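Local coordinates for PrgA (Enterococcus faecalis, PDB 6Z9K), which provides surface exclusion against unwanted conjugation as a cell-wall protein extending far outside the cell, of which this chain is the CAP domain, at residues G15-P20 with E44-F49; V61-Q66 with V158-L163; T80-N85 with E232-K237. All blocks are in the same frame, centred on the assembly; numbering follows the deposited sequence. Where two conformers were deposited one is given.

Contact 1 (G15-P20 with E44-F49); sequences GINLPP and EMNKNF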
# COMPACT_ATOMS: atom_id res chain seq x y z
N GLY A 15 -0.66 -11.77 -6.53
CA GLY A 15 -1.90 -11.06 -6.85
C GLY A 15 -2.97 -11.36 -5.81
O GLY A 15 -3.09 -12.51 -5.32
N ILE A 16 -3.75 -10.35 -5.49
CA ILE A 16 -4.86 -10.49 -4.54
C ILE A 16 -6.02 -11.17 -5.24
O ILE A 16 -6.43 -10.74 -6.35
CB ILE A 16 -5.21 -9.13 -3.91
CG1 ILE A 16 -3.99 -8.62 -3.14
CG2 ILE A 16 -6.42 -9.26 -3.01
CD1 ILE A 16 -4.08 -7.17 -2.87
N ASN A 17 -6.58 -12.16 -4.60
CA ASN A 17 -7.69 -12.93 -5.23
C ASN A 17 -9.02 -12.25 -4.91
O ASN A 17 -9.34 -12.09 -3.72
CB ASN A 17 -7.68 -14.36 -4.70
CG ASN A 17 -6.38 -15.06 -5.01
OD1 ASN A 17 -5.99 -15.10 -6.18
ND2 ASN A 17 -5.69 -15.55 -3.99
N LEU A 18 -9.73 -11.78 -5.93
CA LEU A 18 -10.95 -11.01 -5.67
C LEU A 18 -12.10 -11.98 -5.55
O LEU A 18 -12.25 -12.93 -6.32
CB LEU A 18 -11.24 -9.98 -6.75
CG LEU A 18 -10.14 -8.95 -6.97
CD1 LEU A 18 -10.56 -7.93 -8.00
CD2 LEU A 18 -9.74 -8.29 -5.67
N PRO A 19 -13.00 -11.73 -4.59
CA PRO A 19 -14.19 -12.55 -4.43
C PRO A 19 -15.29 -12.11 -5.38
O PRO A 19 -15.27 -10.98 -5.88
CB PRO A 19 -14.62 -12.22 -2.99
CG PRO A 19 -14.21 -10.79 -2.83
CD PRO A 19 -12.89 -10.68 -3.57
N PRO A 20 -16.30 -12.97 -5.63
CA PRO A 20 -17.47 -12.52 -6.36
C PRO A 20 -18.16 -11.35 -5.67
O PRO A 20 -18.13 -11.25 -4.43
CB PRO A 20 -18.39 -13.75 -6.36
CG PRO A 20 -17.48 -14.92 -6.09
CD PRO A 20 -16.42 -14.34 -5.15
N GLU A 44 -10.30 -15.88 3.49
CA GLU A 44 -9.90 -17.29 3.31
C GLU A 44 -9.02 -17.45 2.06
O GLU A 44 -8.00 -18.12 2.14
CB GLU A 44 -11.16 -18.16 3.25
CG GLU A 44 -10.89 -19.61 2.87
CD GLU A 44 -10.02 -20.40 3.84
OE1 GLU A 44 -9.86 -19.92 4.99
OE2 GLU A 44 -9.54 -21.53 3.46
N MET A 45 -9.43 -16.88 0.94
CA MET A 45 -8.80 -17.10 -0.39
C MET A 45 -7.48 -16.32 -0.47
O MET A 45 -6.72 -16.57 -1.40
CB MET A 45 -9.76 -16.67 -1.51
CG MET A 45 -10.96 -17.59 -1.63
SD MET A 45 -10.44 -19.28 -2.11
CE MET A 45 -10.86 -20.22 -0.65
N ASN A 46 -7.20 -15.44 0.50
CA ASN A 46 -5.95 -14.65 0.53
C ASN A 46 -5.16 -14.87 1.82
O ASN A 46 -4.29 -14.02 2.13
CB ASN A 46 -6.28 -13.18 0.35
CG ASN A 46 -6.73 -12.88 -1.06
OD1 ASN A 46 -5.92 -12.94 -1.99
ND2 ASN A 46 -8.02 -12.61 -1.23
N LYS A 47 -5.37 -15.95 2.54
CA LYS A 47 -4.71 -16.12 3.87
C LYS A 47 -3.24 -16.52 3.71
O LYS A 47 -2.48 -16.21 4.64
CB LYS A 47 -5.50 -17.09 4.74
CG LYS A 47 -5.41 -18.54 4.35
CD LYS A 47 -6.15 -19.49 5.26
CE LYS A 47 -5.71 -20.93 5.09
NZ LYS A 47 -6.67 -21.82 5.79
N ASN A 48 -2.87 -17.20 2.62
CA ASN A 48 -1.53 -17.79 2.40
C ASN A 48 -0.73 -16.79 1.59
O ASN A 48 -1.20 -16.37 0.57
CB ASN A 48 -1.59 -19.15 1.72
CG ASN A 48 -2.34 -20.15 2.57
OD1 ASN A 48 -3.45 -20.56 2.24
ND2 ASN A 48 -1.80 -20.44 3.74
N PHE A 49 0.42 -16.36 2.09
CA PHE A 49 1.38 -15.55 1.30
C PHE A 49 2.03 -16.43 0.23
O PHE A 49 2.77 -17.37 0.55
CB PHE A 49 2.44 -14.95 2.20
CG PHE A 49 3.34 -13.98 1.49
CD1 PHE A 49 2.83 -12.86 0.86
CD2 PHE A 49 4.71 -14.16 1.49
CE1 PHE A 49 3.65 -11.96 0.21
CE2 PHE A 49 5.53 -13.25 0.85
CZ PHE A 49 5.00 -12.17 0.20
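Asn46 turns its side-chain amide onto the backbone of Asn17. This closes a loop of the CAP domain chain, 15-20, against the exit of helix 32-45. The amide acts like the edge of a strand, because it gives and takes a bond at the same residue. Asn17 N donates to Asn46 OD1 over 2.8 Å, almost straight at 171°. The donor sits in the carbonyl plane, on a lone pair. Asn46 ND2 returns a bond of 2.9 Å to Asn17 O, and this oxygen lies practically in the plane of the amide. The two bonds together fix the rotation of the Asn46 amide. A chi1 of -71° sets Asn46 CG anti to the carbonyl carbon, near Asn17 N. Asn46 ND2 also bonds to Ala42 O in the last turns of the helix.

The two asparagine side chains cross obliquely, yet their amide planes are only 17° apart. Ile16 meets the Asn46 side chain at about a right angle, with its CG2 3.9 Å from Asn46 OD1. Phe176 of helix 160-176 touches both Ile16 and Asn46. Arg168 of that helix donates to Gly15 O through NH2 and to Asn46 O through NH1. The Asn17 amide is gripped at both ends. Its OD1 bonds to Lys239 NZ, and Asn17 ND2 donates to Met45 O at 3.0 Å, tilted from the plane of that carbonyl.

Contact 2 (V61-Q66 with V158-L163); sequences VMWDIQ and VSKYTL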
# COMPACT_ATOMS: atom_id res chain seq x y z
N VAL A 61 17.54 -11.47 3.07
CA VAL A 61 17.85 -10.07 2.64
C VAL A 61 17.32 -9.12 3.71
O VAL A 61 16.09 -8.95 3.83
CB VAL A 61 17.30 -9.75 1.24
CG1 VAL A 61 17.67 -8.33 0.82
CG2 VAL A 61 17.77 -10.74 0.20
N MET A 62 18.21 -8.50 4.49
CA MET A 62 17.79 -7.66 5.63
C MET A 62 17.84 -6.19 5.19
O MET A 62 18.86 -5.74 4.64
CB MET A 62 18.66 -7.90 6.86
CG MET A 62 18.71 -9.35 7.29
SD MET A 62 17.05 -10.05 7.56
CE MET A 62 16.52 -9.09 8.98
N TRP A 63 16.75 -5.47 5.42
CA TRP A 63 16.60 -4.04 5.11
C TRP A 63 16.58 -3.22 6.40
O TRP A 63 15.86 -3.57 7.32
CB TRP A 63 15.29 -3.83 4.32
CG TRP A 63 15.37 -4.28 2.90
CD1 TRP A 63 16.26 -5.12 2.31
CD2 TRP A 63 14.47 -3.86 1.88
NE1 TRP A 63 16.01 -5.20 0.97
CE2 TRP A 63 14.91 -4.45 0.68
CE3 TRP A 63 13.39 -2.97 1.86
CZ2 TRP A 63 14.23 -4.25 -0.52
CZ3 TRP A 63 12.71 -2.79 0.68
CH2 TRP A 63 13.15 -3.41 -0.49
N ASP A 64 17.32 -2.12 6.42
CA ASP A 64 17.34 -1.18 7.56
C ASP A 64 16.27 -0.14 7.25
O ASP A 64 16.52 0.63 6.36
CB ASP A 64 18.77 -0.65 7.70
CG ASP A 64 19.02 0.15 8.95
OD1 ASP A 64 18.02 0.69 9.50
OD2 ASP A 64 20.22 0.23 9.37
N ILE A 65 15.11 -0.15 7.91
CA ILE A 65 13.89 0.62 7.50
C ILE A 65 14.19 2.13 7.55
O ILE A 65 13.53 2.83 6.82
CB ILE A 65 12.64 0.25 8.33
CG1 ILE A 65 12.71 0.72 9.79
CG2 ILE A 65 12.38 -1.24 8.24
CD1 ILE A 65 11.34 0.82 10.45
N GLN A 66 15.17 2.59 8.35
CA GLN A 66 15.58 4.03 8.38
C GLN A 66 16.90 4.23 7.62
O GLN A 66 17.65 5.16 7.96
CB GLN A 66 15.73 4.52 9.83
CG GLN A 66 14.42 4.72 10.58
CD GLN A 66 14.65 5.04 12.05
OE1 GLN A 66 14.08 6.00 12.58
NE2 GLN A 66 15.47 4.24 12.72
N VAL A 158 14.69 -5.68 9.13
CA VAL A 158 13.54 -6.58 8.84
C VAL A 158 13.79 -7.16 7.45
O VAL A 158 14.33 -6.44 6.61
CB VAL A 158 12.15 -5.89 8.94
CG1 VAL A 158 12.02 -4.66 8.08
CG2 VAL A 158 11.03 -6.82 8.60
N SER A 159 13.43 -8.42 7.21
CA SER A 159 13.77 -9.05 5.91
C SER A 159 12.83 -8.49 4.86
O SER A 159 11.70 -8.09 5.20
CB SER A 159 13.71 -10.54 5.93
OG SER A 159 12.40 -11.02 5.84
N LYS A 160 13.32 -8.47 3.63
CA LYS A 160 12.55 -8.09 2.44
C LYS A 160 11.32 -9.00 2.34
O LYS A 160 10.21 -8.52 2.07
CB LYS A 160 13.46 -8.25 1.23
CG LYS A 160 12.80 -8.09 -0.12
CD LYS A 160 13.79 -8.06 -1.22
CE LYS A 160 13.17 -7.54 -2.48
NZ LYS A 160 14.22 -7.32 -3.50
N TYR A 161 11.48 -10.28 2.63
CA TYR A 161 10.35 -11.25 2.64
C TYR A 161 9.27 -10.73 3.58
O TYR A 161 8.09 -10.65 3.22
CB TYR A 161 10.83 -12.64 3.07
CG TYR A 161 9.69 -13.60 3.28
CD1 TYR A 161 9.04 -13.67 4.50
CD2 TYR A 161 9.22 -14.38 2.24
CE1 TYR A 161 7.95 -14.51 4.70
CE2 TYR A 161 8.13 -15.23 2.42
CZ TYR A 161 7.51 -15.30 3.66
OH TYR A 161 6.41 -16.14 3.84
N THR A 162 9.65 -10.41 4.81
CA THR A 162 8.71 -9.96 5.86
C THR A 162 8.00 -8.69 5.42
O THR A 162 6.80 -8.63 5.63
CB THR A 162 9.42 -9.75 7.19
OG1 THR A 162 9.85 -11.05 7.53
CG2 THR A 162 8.51 -9.16 8.25
N LEU A 163 8.72 -7.70 4.90
CA LEU A 163 8.03 -6.47 4.42
C LEU A 163 7.03 -6.82 3.31
O LEU A 163 5.92 -6.27 3.33
CB LEU A 163 9.04 -5.46 3.91
CG LEU A 163 9.98 -4.87 4.95
CD1 LEU A 163 11.10 -4.08 4.27
CD2 LEU A 163 9.17 -4.03 5.94
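Met62 and Ser159 form a non-hydrogen-bonded antiparallel pair, and Trp63 and Val158 the hydrogen-bonded pair next to it, in a small two-stranded sheet. Trp63 N donates to Val158 O at 2.9 Å, and Val158 N answers to Trp63 O at 3.0 Å. Past the pairing, Lys160 N at the start of helix 160-176 reaches Val61 O at 2.8 Å. Ser159 is the N-cap of that helix, and its OG accepts from Thr162 N.

Lys160 lies against the Trp63 indole. Lys160 CB stands over one face of the Trp63 five-membered ring, a CH-pi contact 4.2 Å from its centroid. Beyond CG the chain is extended, and Lys160 CD comes 3.9 Å from Trp63 CZ2. Leu163 CD1 touches Trp63 CE3 at 3.5 Å. On the face of Met62 and Ser159, the bend at chi2 (-54°) puts Met62 SD 3.7 Å from Ser159 CB. Ile65 CG2 presses tightly on Val158 CG1, at 3.4 Å.

Helix 70-90 also touches the indole, and there Glu75 makes a salt bridge with Lys160 NZ. The lysine thus gives its hydrocarbon part to the tryptophan and its charge to a carboxylate, so one side chain serves both an apolar and an ionic contact.

Contact 3 (T80-N85 with E232-K237); sequences TTELLN and EVASMK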
# COMPACT_ATOMS: atom_id res chain seq x y z
N THR A 80 4.29 -2.74 -4.12
CA THR A 80 2.98 -2.41 -3.53
C THR A 80 2.03 -1.91 -4.61
O THR A 80 0.88 -2.34 -4.68
CB THR A 80 3.15 -1.35 -2.45
OG1 THR A 80 4.16 -1.75 -1.52
CG2 THR A 80 1.83 -1.07 -1.76
N THR A 81 2.55 -1.09 -5.51
CA THR A 81 1.74 -0.46 -6.56
C THR A 81 1.31 -1.55 -7.54
O THR A 81 0.18 -1.49 -8.08
CB THR A 81 2.46 0.73 -7.18
OG1 THR A 81 2.84 1.66 -6.14
CG2 THR A 81 1.54 1.45 -8.13
N GLU A 82 2.15 -2.52 -7.81
CA GLU A 82 1.75 -3.64 -8.71
C GLU A 82 0.56 -4.35 -8.11
O GLU A 82 -0.40 -4.68 -8.85
CB GLU A 82 2.91 -4.60 -8.88
CG GLU A 82 3.97 -4.13 -9.88
CD GLU A 82 5.17 -5.04 -9.99
OE1 GLU A 82 5.28 -5.97 -9.18
OE2 GLU A 82 6.01 -4.78 -10.88
N LEU A 83 0.62 -4.67 -6.81
CA LEU A 83 -0.51 -5.40 -6.21
C LEU A 83 -1.78 -4.56 -6.29
O LEU A 83 -2.87 -5.12 -6.64
CB LEU A 83 -0.22 -5.74 -4.75
CG LEU A 83 0.95 -6.68 -4.54
CD1 LEU A 83 1.12 -6.98 -3.03
CD2 LEU A 83 0.81 -7.95 -5.34
N LEU A 84 -1.71 -3.30 -5.94
CA LEU A 84 -2.92 -2.46 -5.92
C LEU A 84 -3.43 -2.20 -7.34
O LEU A 84 -4.65 -2.21 -7.54
CB LEU A 84 -2.63 -1.17 -5.15
CG LEU A 84 -3.83 -0.27 -4.97
CD1 LEU A 84 -5.00 -0.98 -4.26
CD2 LEU A 84 -3.42 0.98 -4.18
N ASN A 85 -2.54 -1.95 -8.27
CA ASN A 85 -2.93 -1.68 -9.68
C ASN A 85 -3.62 -2.92 -10.26
O ASN A 85 -4.50 -2.75 -11.12
CB ASN A 85 -1.77 -1.30 -10.58
CG ASN A 85 -1.44 0.17 -10.51
OD1 ASN A 85 -2.30 0.94 -10.06
ND2 ASN A 85 -0.27 0.55 -11.06
N GLU A 232 6.49 6.07 -13.61
CA GLU A 232 6.20 4.87 -14.43
C GLU A 232 5.01 4.16 -13.80
O GLU A 232 5.06 3.87 -12.60
CB GLU A 232 7.42 3.95 -14.45
CG GLU A 232 7.19 2.70 -15.29
CD GLU A 232 8.02 2.57 -16.56
OE1 GLU A 232 8.88 3.44 -16.77
OE2 GLU A 232 7.81 1.58 -17.34
N VAL A 233 4.02 3.79 -14.61
CA VAL A 233 2.91 2.93 -14.14
C VAL A 233 3.45 1.54 -13.80
O VAL A 233 4.11 0.91 -14.69
CB VAL A 233 1.77 2.89 -15.17
CG1 VAL A 233 0.68 1.95 -14.72
CG2 VAL A 233 1.19 4.26 -15.42
N ALA A 234 3.20 1.07 -12.58
CA ALA A 234 3.67 -0.24 -12.08
C ALA A 234 2.63 -1.27 -12.52
O ALA A 234 1.48 -1.09 -12.27
CB ALA A 234 3.80 -0.21 -10.58
N SER A 235 3.03 -2.26 -13.26
CA SER A 235 2.07 -3.26 -13.81
C SER A 235 2.71 -4.64 -13.77
O SER A 235 3.82 -4.79 -14.30
CB SER A 235 1.71 -2.87 -15.22
OG SER A 235 0.80 -3.82 -15.77
N MET A 236 2.05 -5.60 -13.15
CA MET A 236 2.46 -7.03 -13.20
C MET A 236 1.45 -7.77 -14.07
O MET A 236 0.29 -7.36 -14.10
CB MET A 236 2.49 -7.63 -11.79
CG MET A 236 1.12 -7.80 -11.19
SD MET A 236 1.01 -8.16 -9.43
CE MET A 236 2.44 -9.18 -9.18
N LYS A 237 1.83 -8.89 -14.71
CA LYS A 237 0.84 -9.72 -15.46
C LYS A 237 -0.14 -10.28 -14.44
O LYS A 237 0.32 -10.67 -13.37
CB LYS A 237 1.54 -10.82 -16.26
CG LYS A 237 1.79 -10.48 -17.73
CD LYS A 237 1.03 -11.39 -18.69
CE LYS A 237 1.02 -10.91 -20.12
NZ LYS A 237 2.20 -11.40 -20.89
O HOH W 1 -0.25 -4.60 -11.67
O HOH W 2 5.95 -2.71 -12.70
O HOH W 3 6.18 -6.80 -13.12
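Asn85 and Glu82 bring the two flat groups of this contact to the chain at Ala234-Met236. The Asn85 amide is met at its nitrogen: ND2 donates to Ala234 O at 2.7 Å, nearly straight at 167°. The acceptor lies in the amide plane, only 4° out of it, and the donor lies on a lone pair of the carbonyl. Val233 CG1 also approaches ND2. At the other end of the amide, OD1 accepts from Leu96 N. With both ends bonded, this buried amide is held against rotation. The Glu82 carboxylate has Met236 CB over one face, 4.1 Å from Glu82 CD. A water that donates to Glu82 OE2 sits on the same side of the plane and gives a weak bond to Ser235 O.

A second water donates to Glu82 OE2 at 2.8 Å and accepts from Ser235 N. The carboxylate therefore binds the backbone of Ser235 through water. Helix 70-90 of the CAP domain lies beside the chain just after strand 232-233, which pairs with strand 97-98. Between the two polar groups, Ala234 CB points at the helix and meets Thr81 CG2 at 3.7 Å and Glu82 CG at 4.0 Å. The Thr81 hydroxyl is bonded back to Ser77 O.

While Met236 CB faces the carboxylate, the sulfur lies by the backbone of Glu82. Met236 SD is 3.8 Å from Glu82 O. It also touches Leu83 CD2. A third water donates to Glu82 O and accepts from Met236 N at 2.9 Å.

How the contacts relate
Contacts 1 and 2 are mostly buried, though their centres lie about 16 Å from the centre of the chain; contact 3 is only partly buried, at about 11 Å. Contact 1 rests on direct amide-to-backbone bonds in a loop. Contact 2 joins sheet pairing to aromatic and aliphatic packing. Contact 3 uses one direct bond, a few apolar touches and bridging waters. Helix 160-176 begins in contact 2 and later passes contact 1, and Leu83 of contact 3 also rests on it. Helix 70-90 carries one side of contact 3 and covers Trp63 of contact 2. Contacts 1 and 2 touch where Phe49 meets Tyr161 edge to face, contacts 1 and 3 where Gly15 packs on Leu83.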